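PDB 3VGP: transmembrane oligosaccharyl transferase, putative from Archaeoglobus fulgidus, which belongs to the AglB family of archaeal membrane proteins and is represented here by its C-terminal globular domain, a fold that surrounds a small mixed beta sheet with helices. Local coordinates for residues A[42-47]-A[52-57]; A[62-67]-A[82-87]; A[103-108]-A[126-131]; A[148-151]-A[157-160]. The protein carries 1 engineered substitution. All blocks are in the same frame, centred on the assembly; numbering follows the deposited sequence.

Overall arrangement
Four contacts, strung in series along the chain, illustrate how a compact alpha/beta domain is assembled: none encloses or crosses another. Interaction 1 closes a short loop, bringing the end of helix 41-44 and the residues after it against the loop that leads into helix 58-69. Interaction 2 opens on that same helix and ties it to the end of helix 74-84. Interaction 3 closes a longer excursion, from the start of helix 105-111 to the end of helix 121-129, and interaction 4 is the C-terminal beta hairpin. Interaction 2 touches both later contacts: Ala66 CB packs 3.4 Å from Ile108 O of interaction 3, and a salt bridge runs from Arg87 to Glu160 of interaction 4.

Interaction 1 (A[42-47]-A[52-57]); sequences GNWILY and AVVANN. Engineered in segment 52-57: Ala55 (natural residue Cys).
Trp44 reaches across to Val54, Ala55, Asn56 and Asn57 with the pyrrole side and outer edge of its indole, and can be followed atom by atom. At CB the side chain sets off obliquely to the other segment; with CG trans to the backbone N (chi1 172°), it brings the ring across to residues 54-57. CD1 lies 3.6 Å from Val54 CG2, the methyl that also comes within 3.4 Å of NE1. That nitrogen makes the polar link: NE1 donates to Ala55 O over 2.9 Å. The oxygen lies nearly in the indole plane and the donor in the carbonyl plane, although the bond is bent, with 135° at the hydrogen. Ala55 is an engineered residue, Cys in the natural sequence, and the bond uses its main chain. Farther along, CZ2 approaches Asn56 O at 3.5 Å, again at the ring edge, and CH2 is 3.8 Å from the same oxygen.

The segment 42-47 begins with the glycine that ends the WWDYG signature of the STT3/AglB family, so the indole sits in the short helix, two residues past this motif. Within the signature, Trp39 meets Trp44 edge-to-face, as does Phe58 from the start of the next helix.

Next to the indole bond, Val54 CG1 rests 4.1 Å from Tyr47 CB, while the phenol ring continues away from the loop. A water bridges the backbones here: it accepts from Val54 N and lies 2.9 Å from Tyr47 O, one of several acceptors competing for its protons.

Interaction 2 (A[62-67]-A[82-87]); sequences AVDAAK and KKRGVR
Asp64 on helix 58-69 and Arg84 at the end of helix 74-84 form a salt bridge beside a Schellman motif, in which Gly85 takes positive phi and turns the chain out of the helix. The close part of the contact is little more than these two side chains. Asp64 is buried and receives Arg84 through two neighbouring nitrogens. NH2 gives the better bond, 3.1 Å to OD1 with 156° at the hydrogen; it uses the syn lone pair of OD1, which lies near the guanidinium plane. The second link, from NE to OD2, is shorter at 2.9 Å but weak and bent, and the carboxylate and guanidinium planes stand 35° apart. The bend of the arginine chain at chi2 (-59°) carries its aliphatic part past the carboxylate, with Arg84 CD 3.6 Å from Asp64 OD2. OD2 also bonds to Tyr33 OH, so this oxygen has two partners.

The outer side is looser. Arg84 is partly exposed, and its guanidinium is shared between two acids: NH1 turns to Glu32 OE2 in a second salt bridge.

Interaction 3 (A[103-108]-A[126-131]); sequences TKFPAI and NFFNHT
Phe105 and Phe128 bring the first turn of helix 105-111 and the last turn of helix 121-129 together, their CA atoms 8.1 Å apart. Phe105 CG is anti to the backbone N (chi1 -170°), which sends the ring toward helix 121-129. There Phe128 presents an edge to the face of Phe105 in a T-shaped stack, with planes at 83° and centroids 4.9 Å apart; its CD1 is poised 3.5 Å above the Phe105 ring plane, over the centre. Phe128 CB adds to the packing, 3.7 Å from Phe105 CE1. From another direction Phe127 meets the rim of the same ring, edge to edge, its CD2 3.9 Å from Phe105 CZ.

Both helix ends are held by hydroxyls. Thr103 OG1 accepts from Phe105 N at 3.0 Å, a capping bond at the start of the helix that carries the ring. Thr131 OG1 donates to Phe128 O over 2.7 Å and in turn caps helix 132-138 through Tyr134 N. Phe128 also packs against Leu133 and Met138 of that helix. With the edge of one ring directed at the face of another and every other touch across the contact apolar, the union of the helices rests on dispersion and ring electrostatics, while polar groups serve the backbone turns at its borders.

Interaction 4 (A[148-151]-A[157-160]); sequences RLVK and KIFE
Val150 and Lys151 both face Ile158, a classic beta bulge that slips the register of the two strands by one residue. Val150 adopts a nearly helical psi of -17°, so two successive amides turn to one carbonyl: Val150 N reaches Ile158 O at 2.9 Å, almost straight, whereas Lys151 N makes a weak bond to the same oxygen at 3.4 Å. Ile158 N answers with a bond to Lys151 O. The bulge also brings Val150 CG2 to 3.3 Å from Ile158 O and sets its CG1 3.9 Å from Glu160 CB.

The strands form the C-terminal beta hairpin, with 147-153 outermost in the mixed sheet and 156-161 pairing on its other edge with strand 88-91. Before the bulge the pairing is regular: Arg148 and Glu160 are a hydrogen-bonded antiparallel pair, joined by two bonds. The next pair, Leu149 and Phe159, is non-hydrogen-bonded and shares one face of the sheet. Here Leu149, its CG anti to the backbone N (chi1 177°), lays CD1 over the Phe159 ring in a CH-pi contact, 4.0 Å from the centroid and 18° off the normal. On the face with Ile158 and Glu160, Ile158 packs on Ala11, Trp14 and Met15 of helix 6-20, and Glu160 OE2 forms a salt bridge to Arg87 NE.

Interaction 1 (A[42-47]-A[52-57])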
loop_
_atom_site.group_PDB
_atom_site.type_symbol
_atom_site.label_atom_id
_atom_site.label_comp_id
_atom_site.label_asym_id
_atom_site.label_seq_id
_atom_site.Cartn_x
_atom_site.Cartn_y
_atom_site.Cartn_z
ATOM N N GLY A 42 -13.893 6.963 -2.757
ATOM C CA GLY A 42 -14.842 6.548 -3.777
ATOM C C GLY A 42 -14.619 5.155 -4.333
ATOM O O GLY A 42 -15.571 4.465 -4.693
ATOM N N ASN A 43 -13.359 4.743 -4.412
ATOM C CA ASN A 43 -13.007 3.425 -4.924
ATOM C C ASN A 43 -13.156 2.376 -3.818
ATOM O O ASN A 43 -13.742 1.311 -4.022
ATOM C CB ASN A 43 -11.558 3.438 -5.425
ATOM C CG ASN A 43 -11.313 4.489 -6.502
ATOM O OD1 ASN A 43 -10.169 4.845 -6.785
ATOM N ND2 ASN A 43 -12.384 4.979 -7.113
ATOM N N TRP A 44 -12.620 2.704 -2.647
ATOM C CA TRP A 44 -12.646 1.835 -1.468
ATOM C C TRP A 44 -14.048 1.349 -1.101
ATOM O O TRP A 44 -14.240 0.185 -0.751
ATOM C CB TRP A 44 -12.025 2.594 -0.282
ATOM C CG TRP A 44 -12.134 1.913 1.057
ATOM C CD1 TRP A 44 -11.310 0.949 1.565
ATOM C CD2 TRP A 44 -13.132 2.156 2.056
ATOM N NE1 TRP A 44 -11.733 0.578 2.821
ATOM C CE2 TRP A 44 -12.851 1.301 3.144
ATOM C CE3 TRP A 44 -14.240 3.012 2.135
ATOM C CZ2 TRP A 44 -13.639 1.279 4.304
ATOM C CZ3 TRP A 44 -15.025 2.989 3.287
ATOM C CH2 TRP A 44 -14.718 2.126 4.355
ATOM N N ILE A 45 -15.028 2.239 -1.181
ATOM C CA ILE A 45 -16.397 1.884 -0.829
ATOM C C ILE A 45 -16.935 0.700 -1.633
ATOM O O ILE A 45 -17.844 -0.006 -1.186
ATOM C CB ILE A 45 -17.336 3.097 -1.009
ATOM C CG1 ILE A 45 -18.702 2.795 -0.395
ATOM C CG2 ILE A 45 -17.462 3.449 -2.483
ATOM C CD1 ILE A 45 -18.677 2.680 1.117
ATOM N N LEU A 46 -16.363 0.476 -2.813
ATOM C CA LEU A 46 -16.789 -0.612 -3.686
ATOM C C LEU A 46 -16.210 -1.967 -3.280
ATOM O O LEU A 46 -16.702 -3.012 -3.705
ATOM C CB LEU A 46 -16.383 -0.303 -5.132
ATOM C CG LEU A 46 -16.926 1.002 -5.728
ATOM C CD1 LEU A 46 -16.236 1.291 -7.056
ATOM C CD2 LEU A 46 -18.431 0.888 -5.911
ATOM N N TYR A 47 -15.173 -1.953 -2.452
ATOM C CA TYR A 47 -14.532 -3.198 -2.037
ATOM C C TYR A 47 -14.727 -3.580 -0.571
ATOM O O TYR A 47 -14.533 -4.740 -0.201
ATOM C CB TYR A 47 -13.034 -3.123 -2.355
ATOM C CG TYR A 47 -12.740 -3.032 -3.838
ATOM C CD1 TYR A 47 -12.510 -4.179 -4.595
ATOM C CD2 TYR A 47 -12.748 -1.802 -4.495
ATOM C CE1 TYR A 47 -12.296 -4.105 -5.971
ATOM C CE2 TYR A 47 -12.538 -1.717 -5.872
ATOM C CZ TYR A 47 -12.314 -2.873 -6.604
ATOM O OH TYR A 47 -12.118 -2.794 -7.966
ATOM N N ALA A 52 -13.120 -8.866 4.044
ATOM C CA ALA A 52 -11.898 -8.322 4.616
ATOM C C ALA A 52 -10.756 -8.188 3.611
ATOM O O ALA A 52 -9.613 -8.501 3.926
ATOM C CB ALA A 52 -11.455 -9.183 5.798
ATOM N N VAL A 53 -11.069 -7.737 2.402
ATOM C CA VAL A 53 -10.036 -7.536 1.395
ATOM C C VAL A 53 -9.328 -6.232 1.767
ATOM O O VAL A 53 -8.099 -6.158 1.793
ATOM C CB VAL A 53 -10.646 -7.419 -0.020
ATOM C CG1 VAL A 53 -9.559 -7.096 -1.035
ATOM C CG2 VAL A 53 -11.331 -8.727 -0.390
ATOM N N VAL A 54 -10.119 -5.209 2.071
ATOM C CA VAL A 54 -9.588 -3.908 2.465
ATOM C C VAL A 54 -9.990 -3.609 3.903
ATOM O O VAL A 54 -10.791 -4.333 4.494
ATOM C CB VAL A 54 -10.114 -2.774 1.553
ATOM C CG1 VAL A 54 -9.713 -3.041 0.121
ATOM C CG2 VAL A 54 -11.625 -2.661 1.672
ATOM N N ALA A 55 -9.431 -2.543 4.467
ATOM C CA ALA A 55 -9.735 -2.160 5.842
ATOM C C ALA A 55 -11.215 -1.825 6.033
ATOM O O ALA A 55 -11.812 -1.129 5.211
ATOM C CB ALA A 55 -8.879 -0.969 6.250
ATOM N N ASN A 56 -11.793 -2.318 7.125
ATOM C CA ASN A 56 -13.200 -2.072 7.442
ATOM C C ASN A 56 -13.487 -0.592 7.645
ATOM O O ASN A 56 -14.587 -0.121 7.357
ATOM C CB ASN A 56 -13.601 -2.817 8.717
ATOM C CG ASN A 56 -13.837 -4.294 8.485
ATOM O OD1 ASN A 56 -13.905 -5.074 9.434
ATOM N ND2 ASN A 56 -13.974 -4.685 7.223
ATOM N N ASN A 57 -12.495 0.131 8.163
ATOM C CA ASN A 57 -12.620 1.559 8.429
ATOM C C ASN A 57 -11.667 2.293 7.491
ATOM O O ASN A 57 -10.458 2.072 7.529
ATOM C CB ASN A 57 -12.271 1.835 9.898
ATOM C CG ASN A 57 -12.401 3.299 10.274
ATOM O OD1 ASN A 57 -11.461 4.078 10.116
ATOM N ND2 ASN A 57 -13.579 3.685 10.771
HETATM O O HOH W 1 -13.120 -5.796 2.152
#

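Interaction 2 (A[62-67]-A[82-87])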
loop_
_atom_site.group_PDB
_atom_site.type_symbol
_atom_site.label_atom_id
_atom_site.label_comp_id
_atom_site.label_asym_id
_atom_site.label_seq_id
_atom_site.Cartn_x
_atom_site.Cartn_y
_atom_site.Cartn_z
ATOM N N ALA A 62 -6.173 4.139 5.833
ATOM C CA ALA A 62 -5.338 5.186 5.249
ATOM C C ALA A 62 -4.130 5.456 6.140
ATOM O O ALA A 62 -3.004 5.584 5.659
ATOM C CB ALA A 62 -6.158 6.472 5.062
ATOM N N VAL A 63 -4.365 5.546 7.445
ATOM C CA VAL A 63 -3.277 5.797 8.376
ATOM C C VAL A 63 -2.317 4.617 8.353
ATOM O O VAL A 63 -1.105 4.808 8.372
ATOM C CB VAL A 63 -3.798 6.013 9.805
ATOM C CG1 VAL A 63 -2.630 6.098 10.776
ATOM C CG2 VAL A 63 -4.618 7.298 9.856
ATOM N N ASP A 64 -2.858 3.400 8.311
ATOM C CA ASP A 64 -2.012 2.206 8.255
ATOM C C ASP A 64 -1.088 2.293 7.042
ATOM O O ASP A 64 0.124 2.125 7.152
ATOM C CB ASP A 64 -2.840 0.922 8.095
ATOM C CG ASP A 64 -3.561 0.504 9.364
ATOM O OD1 ASP A 64 -3.248 1.024 10.451
ATOM O OD2 ASP A 64 -4.442 -0.380 9.258
ATOM N N ALA A 65 -1.676 2.535 5.877
ATOM C CA ALA A 65 -0.895 2.604 4.649
ATOM C C ALA A 65 0.127 3.735 4.652
ATOM O O ALA A 65 1.256 3.554 4.206
ATOM C CB ALA A 65 -1.825 2.728 3.441
ATOM N N ALA A 66 -0.263 4.899 5.159
ATOM C CA ALA A 66 0.651 6.034 5.201
ATOM C C ALA A 66 1.833 5.760 6.137
ATOM O O ALA A 66 2.982 6.033 5.792
ATOM C CB ALA A 66 -0.099 7.294 5.637
ATOM N N LYS A 67 1.560 5.217 7.319
ATOM C CA LYS A 67 2.630 4.914 8.263
ATOM C C LYS A 67 3.561 3.858 7.678
ATOM O O LYS A 67 4.778 3.900 7.869
ATOM C CB LYS A 67 2.045 4.402 9.583
ATOM C CG LYS A 67 1.298 5.451 10.399
ATOM C CD LYS A 67 2.239 6.486 10.998
ATOM C CE LYS A 67 1.486 7.417 11.944
ATOM N NZ LYS A 67 2.368 8.463 12.541
ATOM N N LYS A 82 2.193 -7.023 9.705
ATOM C CA LYS A 82 1.964 -8.217 10.514
ATOM C C LYS A 82 0.740 -8.036 11.400
ATOM O O LYS A 82 -0.088 -8.938 11.524
ATOM C CB LYS A 82 3.184 -8.524 11.390
ATOM C CG LYS A 82 4.445 -8.892 10.623
ATOM C CD LYS A 82 4.261 -10.137 9.766
ATOM C CE LYS A 82 5.574 -10.545 9.111
ATOM N NZ LYS A 82 5.419 -11.682 8.164
ATOM N N LYS A 83 0.629 -6.861 12.010
ATOM C CA LYS A 83 -0.487 -6.555 12.891
ATOM C C LYS A 83 -1.830 -6.748 12.199
ATOM O O LYS A 83 -2.751 -7.329 12.768
ATOM C CB LYS A 83 -0.372 -5.114 13.395
ATOM C CG LYS A 83 -1.489 -4.688 14.339
ATOM C CD LYS A 83 -1.326 -3.236 14.765
ATOM C CE LYS A 83 0.021 -3.006 15.439
ATOM N NZ LYS A 83 0.198 -1.595 15.882
ATOM N N ARG A 84 -1.939 -6.274 10.962
ATOM C CA ARG A 84 -3.190 -6.397 10.223
ATOM C C ARG A 84 -3.344 -7.717 9.479
ATOM O O ARG A 84 -4.419 -8.006 8.957
ATOM C CB ARG A 84 -3.337 -5.245 9.225
ATOM C CG ARG A 84 -3.212 -3.861 9.833
ATOM C CD ARG A 84 -4.252 -3.604 10.914
ATOM N NE ARG A 84 -4.129 -2.233 11.404
ATOM C CZ ARG A 84 -4.702 -1.764 12.505
ATOM N NH1 ARG A 84 -5.458 -2.556 13.258
ATOM N NH2 ARG A 84 -4.509 -0.498 12.858
ATOM N N GLY A 85 -2.274 -8.509 9.419
ATOM C CA GLY A 85 -2.336 -9.786 8.726
ATOM C C GLY A 85 -2.392 -9.664 7.211
ATOM O O GLY A 85 -2.827 -10.582 6.511
ATOM N N VAL A 86 -1.940 -8.525 6.705
ATOM C CA VAL A 86 -1.923 -8.250 5.274
ATOM C C VAL A 86 -1.064 -9.249 4.509
ATOM O O VAL A 86 0.025 -9.608 4.952
ATOM C CB VAL A 86 -1.387 -6.818 5.010
ATOM C CG1 VAL A 86 -0.944 -6.671 3.564
ATOM C CG2 VAL A 86 -2.469 -5.802 5.340
ATOM N N ARG A 87 -1.570 -9.702 3.364
ATOM C CA ARG A 87 -0.833 -10.637 2.519
ATOM C C ARG A 87 -0.201 -9.885 1.357
ATOM O O ARG A 87 0.907 -10.208 0.926
ATOM C CB ARG A 87 -1.757 -11.715 1.956
ATOM C CG ARG A 87 -1.051 -12.639 0.977
ATOM C CD ARG A 87 -1.958 -13.751 0.485
ATOM N NE ARG A 87 -1.253 -14.642 -0.432
ATOM C CZ ARG A 87 -1.817 -15.668 -1.057
ATOM N NH1 ARG A 87 -1.095 -16.419 -1.877
ATOM N NH2 ARG A 87 -3.104 -15.943 -0.864
#

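Interaction 3 (A[103-108]-A[126-131])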
loop_
_atom_site.group_PDB
_atom_site.type_symbol
_atom_site.label_atom_id
_atom_site.label_comp_id
_atom_site.label_asym_id
_atom_site.label_seq_id
_atom_site.Cartn_x
_atom_site.Cartn_y
_atom_site.Cartn_z
ATOM N N THR A 103 1.420 13.561 -8.042
ATOM C CA THR A 103 1.757 12.596 -7.011
ATOM C C THR A 103 0.839 12.655 -5.797
ATOM O O THR A 103 0.332 13.714 -5.430
ATOM C CB THR A 103 3.199 12.819 -6.529
ATOM O OG1 THR A 103 3.481 11.929 -5.443
ATOM C CG2 THR A 103 3.382 14.254 -6.047
ATOM N N LYS A 104 0.634 11.497 -5.177
ATOM C CA LYS A 104 -0.195 11.397 -3.987
ATOM C C LYS A 104 0.704 11.225 -2.769
ATOM O O LYS A 104 0.215 11.114 -1.649
ATOM C CB LYS A 104 -1.146 10.198 -4.101
ATOM C CG LYS A 104 -2.237 10.372 -5.145
ATOM C CD LYS A 104 -3.073 9.103 -5.317
ATOM C CE LYS A 104 -4.143 9.313 -6.383
ATOM N NZ LYS A 104 -4.992 8.111 -6.594
ATOM N N PHE A 105 2.019 11.201 -2.981
ATOM C CA PHE A 105 2.931 11.026 -1.854
ATOM C C PHE A 105 2.805 12.150 -0.822
ATOM O O PHE A 105 2.884 11.901 0.379
ATOM C CB PHE A 105 4.379 10.888 -2.330
ATOM C CG PHE A 105 5.324 10.468 -1.238
ATOM C CD1 PHE A 105 6.270 11.355 -0.740
ATOM C CD2 PHE A 105 5.222 9.203 -0.663
ATOM C CE1 PHE A 105 7.101 10.992 0.318
ATOM C CE2 PHE A 105 6.047 8.833 0.401
ATOM C CZ PHE A 105 6.988 9.734 0.888
ATOM N N PRO A 106 2.612 13.402 -1.268
ATOM C CA PRO A 106 2.482 14.448 -0.249
ATOM C C PRO A 106 1.256 14.186 0.635
ATOM O O PRO A 106 1.293 14.418 1.841
ATOM C CB PRO A 106 2.343 15.720 -1.083
ATOM C CG PRO A 106 3.223 15.414 -2.272
ATOM C CD PRO A 106 2.795 13.994 -2.607
ATOM N N ALA A 107 0.176 13.694 0.030
ATOM C CA ALA A 107 -1.043 13.390 0.771
ATOM C C ALA A 107 -0.755 12.270 1.759
ATOM O O ALA A 107 -1.200 12.306 2.902
ATOM C CB ALA A 107 -2.163 12.973 -0.191
ATOM N N ILE A 108 -0.006 11.270 1.307
ATOM C CA ILE A 108 0.356 10.151 2.165
ATOM C C ILE A 108 1.158 10.672 3.357
ATOM O O ILE A 108 0.903 10.296 4.501
ATOM C CB ILE A 108 1.189 9.102 1.382
ATOM C CG1 ILE A 108 0.279 8.357 0.399
ATOM C CG2 ILE A 108 1.856 8.135 2.338
ATOM C CD1 ILE A 108 1.016 7.409 -0.551
ATOM N N ASN A 126 13.943 13.777 -1.170
ATOM C CA ASN A 126 14.942 13.135 -0.332
ATOM C C ASN A 126 14.265 12.249 0.717
ATOM O O ASN A 126 14.725 11.141 0.996
ATOM C CB ASN A 126 15.817 14.193 0.343
ATOM C CG ASN A 126 16.957 13.584 1.125
ATOM O OD1 ASN A 126 17.738 12.798 0.588
ATOM N ND2 ASN A 126 17.060 13.942 2.400
ATOM N N PHE A 127 13.170 12.738 1.293
ATOM C CA PHE A 127 12.433 11.971 2.291
ATOM C C PHE A 127 11.952 10.689 1.621
ATOM O O PHE A 127 12.184 9.589 2.118
ATOM C CB PHE A 127 11.216 12.757 2.794
ATOM C CG PHE A 127 10.465 12.071 3.904
ATOM C CD1 PHE A 127 10.841 12.252 5.233
ATOM C CD2 PHE A 127 9.394 11.229 3.621
ATOM C CE1 PHE A 127 10.160 11.604 6.262
ATOM C CE2 PHE A 127 8.706 10.575 4.642
ATOM C CZ PHE A 127 9.091 10.764 5.967
ATOM N N PHE A 128 11.280 10.847 0.487
ATOM C CA PHE A 128 10.759 9.707 -0.261
ATOM C C PHE A 128 11.825 8.645 -0.543
ATOM O O PHE A 128 11.591 7.453 -0.354
ATOM C CB PHE A 128 10.160 10.171 -1.594
ATOM C CG PHE A 128 9.721 9.042 -2.475
ATOM C CD1 PHE A 128 8.532 8.367 -2.218
ATOM C CD2 PHE A 128 10.533 8.598 -3.514
ATOM C CE1 PHE A 128 8.163 7.267 -2.976
ATOM C CE2 PHE A 128 10.169 7.492 -4.277
ATOM C CZ PHE A 128 8.981 6.826 -4.003
ATOM N N ASN A 129 13.003 9.074 -0.986
ATOM C CA ASN A 129 14.062 8.122 -1.307
ATOM C C ASN A 129 14.567 7.262 -0.150
ATOM O O ASN A 129 15.239 6.255 -0.381
ATOM C CB ASN A 129 15.245 8.837 -1.964
ATOM C CG ASN A 129 14.892 9.424 -3.318
ATOM O OD1 ASN A 129 13.990 8.942 -4.007
ATOM N ND2 ASN A 129 15.618 10.460 -3.717
ATOM N N HIS A 130 14.256 7.640 1.086
ATOM C CA HIS A 130 14.700 6.844 2.227
ATOM C C HIS A 130 13.586 6.001 2.836
ATOM O O HIS A 130 13.780 5.371 3.873
ATOM C CB HIS A 130 15.297 7.738 3.317
ATOM C CG HIS A 130 16.595 8.379 2.932
ATOM N ND1 HIS A 130 16.667 9.468 2.093
ATOM C CD2 HIS A 130 17.872 8.076 3.268
ATOM C CE1 HIS A 130 17.932 9.812 1.928
ATOM N NE2 HIS A 130 18.684 8.983 2.630
ATOM N N THR A 131 12.424 5.977 2.188
ATOM C CA THR A 131 11.283 5.222 2.713
ATOM C C THR A 131 11.230 3.784 2.224
ATOM O O THR A 131 11.915 3.406 1.274
ATOM C CB THR A 131 9.945 5.862 2.304
ATOM O OG1 THR A 131 9.800 5.781 0.878
ATOM C CG2 THR A 131 9.891 7.320 2.732
#

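Interaction 4 (A[148-151]-A[157-160])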
loop_
_atom_site.group_PDB
_atom_site.type_symbol
_atom_site.label_atom_id
_atom_site.label_comp_id
_atom_site.label_asym_id
_atom_site.label_seq_id
_atom_site.Cartn_x
_atom_site.Cartn_y
_atom_site.Cartn_z
ATOM N N ARG A 148 8.208 -9.518 -1.312
ATOM C CA ARG A 148 8.580 -10.068 -2.607
ATOM C C ARG A 148 7.638 -9.594 -3.718
ATOM O O ARG A 148 6.420 -9.712 -3.601
ATOM C CB ARG A 148 8.549 -11.603 -2.528
ATOM C CG ARG A 148 8.784 -12.320 -3.846
ATOM C CD ARG A 148 8.686 -13.835 -3.667
ATOM N NE ARG A 148 8.978 -14.541 -4.913
ATOM C CZ ARG A 148 8.964 -15.864 -5.049
ATOM N NH1 ARG A 148 8.669 -16.641 -4.015
ATOM N NH2 ARG A 148 9.244 -16.407 -6.225
ATOM N N LEU A 149 8.200 -9.047 -4.793
ATOM C CA LEU A 149 7.376 -8.613 -5.917
ATOM C C LEU A 149 6.856 -9.878 -6.598
ATOM O O LEU A 149 7.646 -10.730 -7.020
ATOM C CB LEU A 149 8.204 -7.797 -6.914
ATOM C CG LEU A 149 7.467 -7.343 -8.175
ATOM C CD1 LEU A 149 6.339 -6.381 -7.810
ATOM C CD2 LEU A 149 8.454 -6.662 -9.116
ATOM N N VAL A 150 5.536 -10.008 -6.699
ATOM C CA VAL A 150 4.943 -11.191 -7.315
ATOM C C VAL A 150 4.100 -10.952 -8.561
ATOM O O VAL A 150 3.828 -11.892 -9.311
ATOM C CB VAL A 150 4.075 -11.979 -6.304
ATOM C CG1 VAL A 150 4.950 -12.541 -5.200
ATOM C CG2 VAL A 150 2.991 -11.081 -5.725
ATOM N N LYS A 151 3.682 -9.713 -8.796
ATOM C CA LYS A 151 2.863 -9.439 -9.971
ATOM C C LYS A 151 2.896 -7.962 -10.329
ATOM O O LYS A 151 3.084 -7.109 -9.463
ATOM C CB LYS A 151 1.415 -9.881 -9.712
ATOM C CG LYS A 151 0.656 -10.351 -10.948
ATOM C CD LYS A 151 1.185 -11.692 -11.452
ATOM C CE LYS A 151 0.470 -12.112 -12.725
ATOM N NZ LYS A 151 0.922 -13.445 -13.212
ATOM N N LYS A 157 2.289 -2.437 -8.886
ATOM C CA LYS A 157 3.094 -3.570 -8.436
ATOM C C LYS A 157 2.492 -4.228 -7.201
ATOM O O LYS A 157 2.125 -3.547 -6.247
ATOM C CB LYS A 157 4.523 -3.114 -8.125
ATOM C CG LYS A 157 5.243 -2.482 -9.306
ATOM C CD LYS A 157 6.682 -2.130 -8.967
ATOM C CE LYS A 157 7.359 -1.442 -10.152
ATOM N NZ LYS A 157 8.790 -1.136 -9.900
ATOM N N ILE A 158 2.396 -5.555 -7.230
ATOM C CA ILE A 158 1.847 -6.310 -6.108
ATOM C C ILE A 158 2.974 -7.051 -5.400
ATOM O O ILE A 158 3.690 -7.842 -6.010
ATOM C CB ILE A 158 0.785 -7.333 -6.579
ATOM C CG1 ILE A 158 -0.382 -6.596 -7.245
ATOM C CG2 ILE A 158 0.267 -8.141 -5.389
ATOM C CD1 ILE A 158 -1.444 -7.512 -7.805
ATOM N N PHE A 159 3.128 -6.772 -4.110
ATOM C CA PHE A 159 4.159 -7.399 -3.293
ATOM C C PHE A 159 3.497 -8.327 -2.288
ATOM O O PHE A 159 2.460 -7.994 -1.720
ATOM C CB PHE A 159 4.948 -6.332 -2.532
ATOM C CG PHE A 159 5.721 -5.397 -3.420
ATOM C CD1 PHE A 159 7.037 -5.677 -3.768
ATOM C CD2 PHE A 159 5.128 -4.239 -3.913
ATOM C CE1 PHE A 159 7.754 -4.820 -4.590
ATOM C CE2 PHE A 159 5.836 -3.374 -4.740
ATOM C CZ PHE A 159 7.150 -3.662 -5.080
ATOM N N GLU A 160 4.087 -9.496 -2.078
ATOM C CA GLU A 160 3.540 -10.421 -1.100
ATOM C C GLU A 160 4.392 -10.323 0.155
ATOM O O GLU A 160 5.620 -10.220 0.085
ATOM C CB GLU A 160 3.557 -11.855 -1.642
ATOM C CG GLU A 160 2.960 -12.882 -0.687
ATOM C CD GLU A 160 2.698 -14.220 -1.360
ATOM O OE1 GLU A 160 3.577 -14.689 -2.111
ATOM O OE2 GLU A 160 1.617 -14.805 -1.131
#